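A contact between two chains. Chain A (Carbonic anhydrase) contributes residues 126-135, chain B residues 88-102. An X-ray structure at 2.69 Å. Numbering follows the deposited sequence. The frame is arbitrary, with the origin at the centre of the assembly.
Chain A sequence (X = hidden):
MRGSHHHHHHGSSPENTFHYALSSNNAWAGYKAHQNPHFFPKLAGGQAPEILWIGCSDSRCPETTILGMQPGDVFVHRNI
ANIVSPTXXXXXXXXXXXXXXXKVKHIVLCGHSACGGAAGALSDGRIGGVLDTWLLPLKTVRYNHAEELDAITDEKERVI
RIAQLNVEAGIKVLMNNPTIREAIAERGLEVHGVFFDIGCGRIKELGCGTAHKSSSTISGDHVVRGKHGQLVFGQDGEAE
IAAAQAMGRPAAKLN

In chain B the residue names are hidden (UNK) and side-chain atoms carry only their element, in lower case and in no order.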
# COMPACT_ATOMS: atom_id res chain seq x y z
N ARG A 126 17.82 11.33 -6.73
CA ARG A 126 16.99 10.63 -5.77
C ARG A 126 16.36 11.66 -4.84
O ARG A 126 17.06 12.46 -4.22
CB ARG A 126 17.79 9.61 -4.97
CG ARG A 126 18.28 8.44 -5.80
CD ARG A 126 18.23 7.13 -5.03
NE ARG A 126 16.91 6.50 -5.09
CZ ARG A 126 16.68 5.21 -4.86
NH1 ARG A 126 17.69 4.39 -4.58
NH2 ARG A 126 15.45 4.73 -4.93
N ILE A 127 15.04 11.65 -4.76
CA ILE A 127 14.34 12.55 -3.85
C ILE A 127 14.48 12.01 -2.43
O ILE A 127 14.37 12.75 -1.45
CB ILE A 127 12.87 12.71 -4.25
CG1 ILE A 127 12.79 13.17 -5.70
CG2 ILE A 127 12.16 13.70 -3.33
CD1 ILE A 127 11.39 13.35 -6.19
N GLY A 128 14.73 10.71 -2.33
CA GLY A 128 14.95 10.07 -1.04
C GLY A 128 13.70 9.52 -0.39
O GLY A 128 12.57 9.88 -0.74
N GLY A 129 13.92 8.63 0.58
CA GLY A 129 12.84 7.98 1.30
C GLY A 129 11.88 7.24 0.40
O GLY A 129 12.26 6.58 -0.56
N VAL A 130 10.61 7.35 0.75
CA VAL A 130 9.52 6.68 0.07
C VAL A 130 9.11 7.36 -1.24
O VAL A 130 8.48 6.74 -2.10
CB VAL A 130 8.31 6.57 1.03
CG1 VAL A 130 7.09 7.32 0.50
CG2 VAL A 130 8.01 5.12 1.35
N LEU A 131 9.51 8.62 -1.39
CA LEU A 131 9.00 9.49 -2.46
C LEU A 131 9.30 9.04 -3.90
O LEU A 131 8.49 9.26 -4.79
CB LEU A 131 9.53 10.91 -2.26
CG LEU A 131 8.82 11.68 -1.13
CD1 LEU A 131 9.71 12.76 -0.53
CD2 LEU A 131 7.53 12.28 -1.64
N ASP A 132 10.45 8.43 -4.14
CA ASP A 132 10.77 7.94 -5.48
C ASP A 132 9.80 6.83 -5.90
O ASP A 132 9.38 6.74 -7.06
CB ASP A 132 12.21 7.45 -5.53
CG ASP A 132 13.19 8.52 -5.09
OD1 ASP A 132 13.73 9.25 -5.96
OD2 ASP A 132 13.42 8.64 -3.87
N THR A 133 9.38 6.03 -4.92
CA THR A 133 8.45 4.95 -5.17
C THR A 133 7.04 5.48 -5.38
O THR A 133 6.34 5.04 -6.29
CB THR A 133 8.44 3.94 -4.00
OG1 THR A 133 9.75 3.37 -3.84
CG2 THR A 133 7.44 2.82 -4.25
N TRP A 134 6.63 6.46 -4.58
CA TRP A 134 5.30 7.03 -4.75
C TRP A 134 5.20 7.75 -6.08
O TRP A 134 4.20 7.63 -6.79
CB TRP A 134 4.96 7.99 -3.60
CG TRP A 134 3.64 8.69 -3.83
CD1 TRP A 134 3.46 9.99 -4.22
CD2 TRP A 134 2.33 8.12 -3.72
NE1 TRP A 134 2.12 10.27 -4.34
CE2 TRP A 134 1.41 9.13 -4.04
CE3 TRP A 134 1.85 6.85 -3.37
CZ2 TRP A 134 0.03 8.92 -4.02
CZ3 TRP A 134 0.48 6.64 -3.36
CH2 TRP A 134 -0.41 7.67 -3.68
N LEU A 135 6.26 8.47 -6.44
CA LEU A 135 6.29 9.23 -7.68
C LEU A 135 6.65 8.38 -8.89
O LEU A 135 6.71 8.90 -10.01
CB LEU A 135 7.29 10.38 -7.58
CG LEU A 135 6.86 11.54 -6.68
CD1 LEU A 135 7.97 12.57 -6.60
CD2 LEU A 135 5.57 12.17 -7.20
N UNK B 88 1.60 2.39 5.25
CA UNK B 88 0.89 3.00 4.13
C UNK B 88 1.79 4.03 3.44
O UNK B 88 2.17 5.03 4.04
o UNK B 88 -1.93 3.22 2.82
c UNK B 88 -1.27 4.09 3.42
c UNK B 88 -0.40 3.66 4.59
o UNK B 88 -1.28 5.29 3.09
N UNK B 89 2.10 3.77 2.17
CA UNK B 89 3.08 4.58 1.46
C UNK B 89 2.48 5.93 1.03
O UNK B 89 3.20 6.94 0.96
c UNK B 89 5.62 3.75 -1.34
c UNK B 89 3.64 3.81 0.24
c UNK B 89 2.53 3.52 -0.77
c UNK B 89 4.78 4.59 -0.42
N UNK B 90 1.17 5.94 0.79
CA UNK B 90 0.45 7.14 0.40
C UNK B 90 0.58 8.25 1.45
O UNK B 90 0.97 9.38 1.13
c UNK B 90 -1.03 6.80 0.17
c UNK B 90 -1.81 7.94 -0.47
n UNK B 90 -2.76 7.58 -1.33
o UNK B 90 -1.58 9.11 -0.19
N UNK B 91 0.27 7.91 2.70
CA UNK B 91 0.32 8.87 3.80
C UNK B 91 1.76 9.26 4.11
O UNK B 91 2.08 10.43 4.34
c UNK B 91 -0.44 9.35 6.17
o UNK B 91 -1.68 7.85 4.78
c UNK B 91 -0.35 8.30 5.08
N UNK B 92 2.64 8.26 4.08
CA UNK B 92 4.05 8.44 4.41
C UNK B 92 4.73 9.37 3.43
O UNK B 92 5.67 10.09 3.79
c UNK B 92 4.79 7.09 4.43
c UNK B 92 6.24 7.27 4.89
o UNK B 92 4.11 6.19 5.31
N UNK B 93 4.26 9.37 2.18
CA UNK B 93 4.80 10.29 1.19
C UNK B 93 4.45 11.74 1.53
O UNK B 93 5.30 12.64 1.44
c UNK B 93 4.29 9.93 -0.19
N UNK B 94 3.21 11.97 1.95
CA UNK B 94 2.76 13.32 2.29
C UNK B 94 3.51 13.81 3.52
O UNK B 94 3.97 14.95 3.56
c UNK B 94 1.24 13.39 2.57
c UNK B 94 0.44 12.96 1.34
c UNK B 94 0.85 14.79 2.99
N UNK B 95 3.65 12.93 4.50
CA UNK B 95 4.40 13.26 5.71
C UNK B 95 5.86 13.57 5.40
O UNK B 95 6.41 14.56 5.89
c UNK B 95 2.75 10.70 8.10
c UNK B 95 5.23 12.45 7.93
c UNK B 95 2.90 11.90 7.20
c UNK B 95 4.34 12.13 6.74
N UNK B 96 6.49 12.74 4.57
CA UNK B 96 7.89 12.97 4.23
C UNK B 96 8.09 14.29 3.51
O UNK B 96 9.01 15.03 3.83
c UNK B 96 9.41 10.92 4.09
o UNK B 96 9.97 9.84 2.04
c UNK B 96 9.77 9.69 3.27
o UNK B 96 9.89 8.59 3.85
c UNK B 96 8.46 11.85 3.36
N UNK B 97 7.21 14.58 2.55
CA UNK B 97 7.34 15.81 1.78
C UNK B 97 7.09 17.03 2.67
O UNK B 97 7.78 18.05 2.55
c UNK B 97 6.77 16.83 -0.46
c UNK B 97 8.04 17.40 -2.43
c UNK B 97 6.61 19.04 -1.43
o UNK B 97 7.88 19.58 -3.39
c UNK B 97 7.67 16.49 -1.46
c UNK B 97 7.51 18.68 -2.42
c UNK B 97 6.24 18.12 -0.46
c UNK B 97 6.38 15.82 0.59
N UNK B 98 6.11 16.91 3.56
CA UNK B 98 5.73 18.02 4.43
C UNK B 98 6.82 18.32 5.46
O UNK B 98 7.12 19.49 5.73
c UNK B 98 4.42 17.70 5.13
N UNK B 99 7.42 17.28 6.02
CA UNK B 99 8.35 17.45 7.13
C UNK B 99 9.78 17.69 6.65
O UNK B 99 10.48 18.54 7.20
c UNK B 99 8.33 16.22 8.07
c UNK B 99 6.97 16.09 8.75
c UNK B 99 9.43 16.32 9.12
N UNK B 100 10.21 16.98 5.62
CA UNK B 100 11.60 17.07 5.19
C UNK B 100 11.86 18.09 4.06
O UNK B 100 13.00 18.52 3.86
c UNK B 100 12.10 15.69 4.76
N UNK B 101 10.82 18.50 3.35
CA UNK B 101 11.01 19.40 2.22
C UNK B 101 10.44 20.78 2.46
O UNK B 101 11.09 21.79 2.18
c UNK B 101 11.90 15.53 0.42
c UNK B 101 11.95 17.45 -0.65
n UNK B 101 11.14 16.39 1.08
c UNK B 101 11.15 17.60 0.43
c UNK B 101 10.41 18.80 0.95
n UNK B 101 12.40 16.15 -0.64
N UNK B 102 9.22 20.83 2.98
CA UNK B 102 8.54 22.09 3.25
C UNK B 102 8.86 22.61 4.66
O UNK B 102 8.66 23.79 4.96
c UNK B 102 6.61 21.66 1.63
c UNK B 102 5.10 21.52 1.53
c UNK B 102 7.11 22.78 0.73
c UNK B 102 7.03 21.91 3.08

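Position 88 of chain B carries two side-chain carbons, the second bearing two oxygens, and it makes no contact with chain A. One of the oxygens accepts from the backbone N of position 91, capping the helix that follows; this is B:Asp88. Position 89 has four carbons, forked at the first, with one arm two carbons long. Its arms reach A:Val130, A:Thr133 and A:Trp134, and the branching pattern identifies B:Ile89: its CD1 is 3.6 Å from A:Thr133 CG2 and its CG1 3.7 Å from A:Val130 CG1.

Position 90 has two carbons, the second with one oxygen and one nitrogen, and its nitrogen lies close to the A:Trp134 ring; this is B:Asn90. Its ND2 approaches A:Trp134 CH2 at 3.3 Å but is hydrogen-bonded elsewhere in the structure, while its CA sits over the indole six-membered ring. Positions 91 and 92 each show one carbon carrying an oxygen and a second carbon, the first out of reach of chain A and the second lightly touching A:Val130, so they are B:Thr91 and B:Thr92. B:Thr92 donates through OG1 to the backbone O of B:Asp88 (2.6 Å).

At position 93 a single carbon points toward chain A, against A:Val130 and A:Trp134: B:Ala93. Its CB lies over the five-membered ring of A:Trp134, 3.9 Å from CG of that residue, and 3.9 Å from A:Val130 CG1. Position 94, one carbon carrying two more, points away and is B:Val94. Position 95, four carbons forked at the first with one longer arm, is B:Ile95, also without contact.

Position 96 has three carbons in a row, the third bearing two oxygens. These oxygens face the turn of chain A, and the residue is B:Glu96. Its OE2 accepts from A:Val130 N at 2.9 Å, and OE1 takes a weak bond from the same A:Val130 N at 3.4 Å. Position 97, one carbon followed by a six-carbon ring with an oxygen, lies beside A:Leu131 and is B:Tyr97; its CD1 lies 4.2 Å from A:Leu131 CD2. Position 98, a single carbon, is B:Ala98, and position 99, one carbon carrying two, is B:Val99; neither reaches chain A. Position 100 has one carbon, directed toward chain A but too distant for contact: B:Ala100.

Position 101 bears a carbon and a five-membered ring of three carbons and two nitrogens, near A:Ile127 and A:Leu131, hence B:His101. Its NE2 lies 3.6 Å from A:Ile127 CG2 and its CE1 3.7 Å from A:Leu131 CD1. Position 102, four carbons forked at the second, is B:Leu102 and stays out of reach.

The contact sets one helix of chain B against a type II' turn and the short helix after it in chain A. The backbones come close at B:Ala93, whose CA is 5.6 Å from A:Leu131 CA, and A:Val130 and A:Trp134 pack against its CB. At the turn, B:Glu96 binds a backbone amide; a CB on A:Gly129 would fall 2.3 Å from B:Glu96 OE2, so the bare glycine leaves room for the carboxylate.

Chain B, residues 88-102: DINTTAVIEYAVAHL
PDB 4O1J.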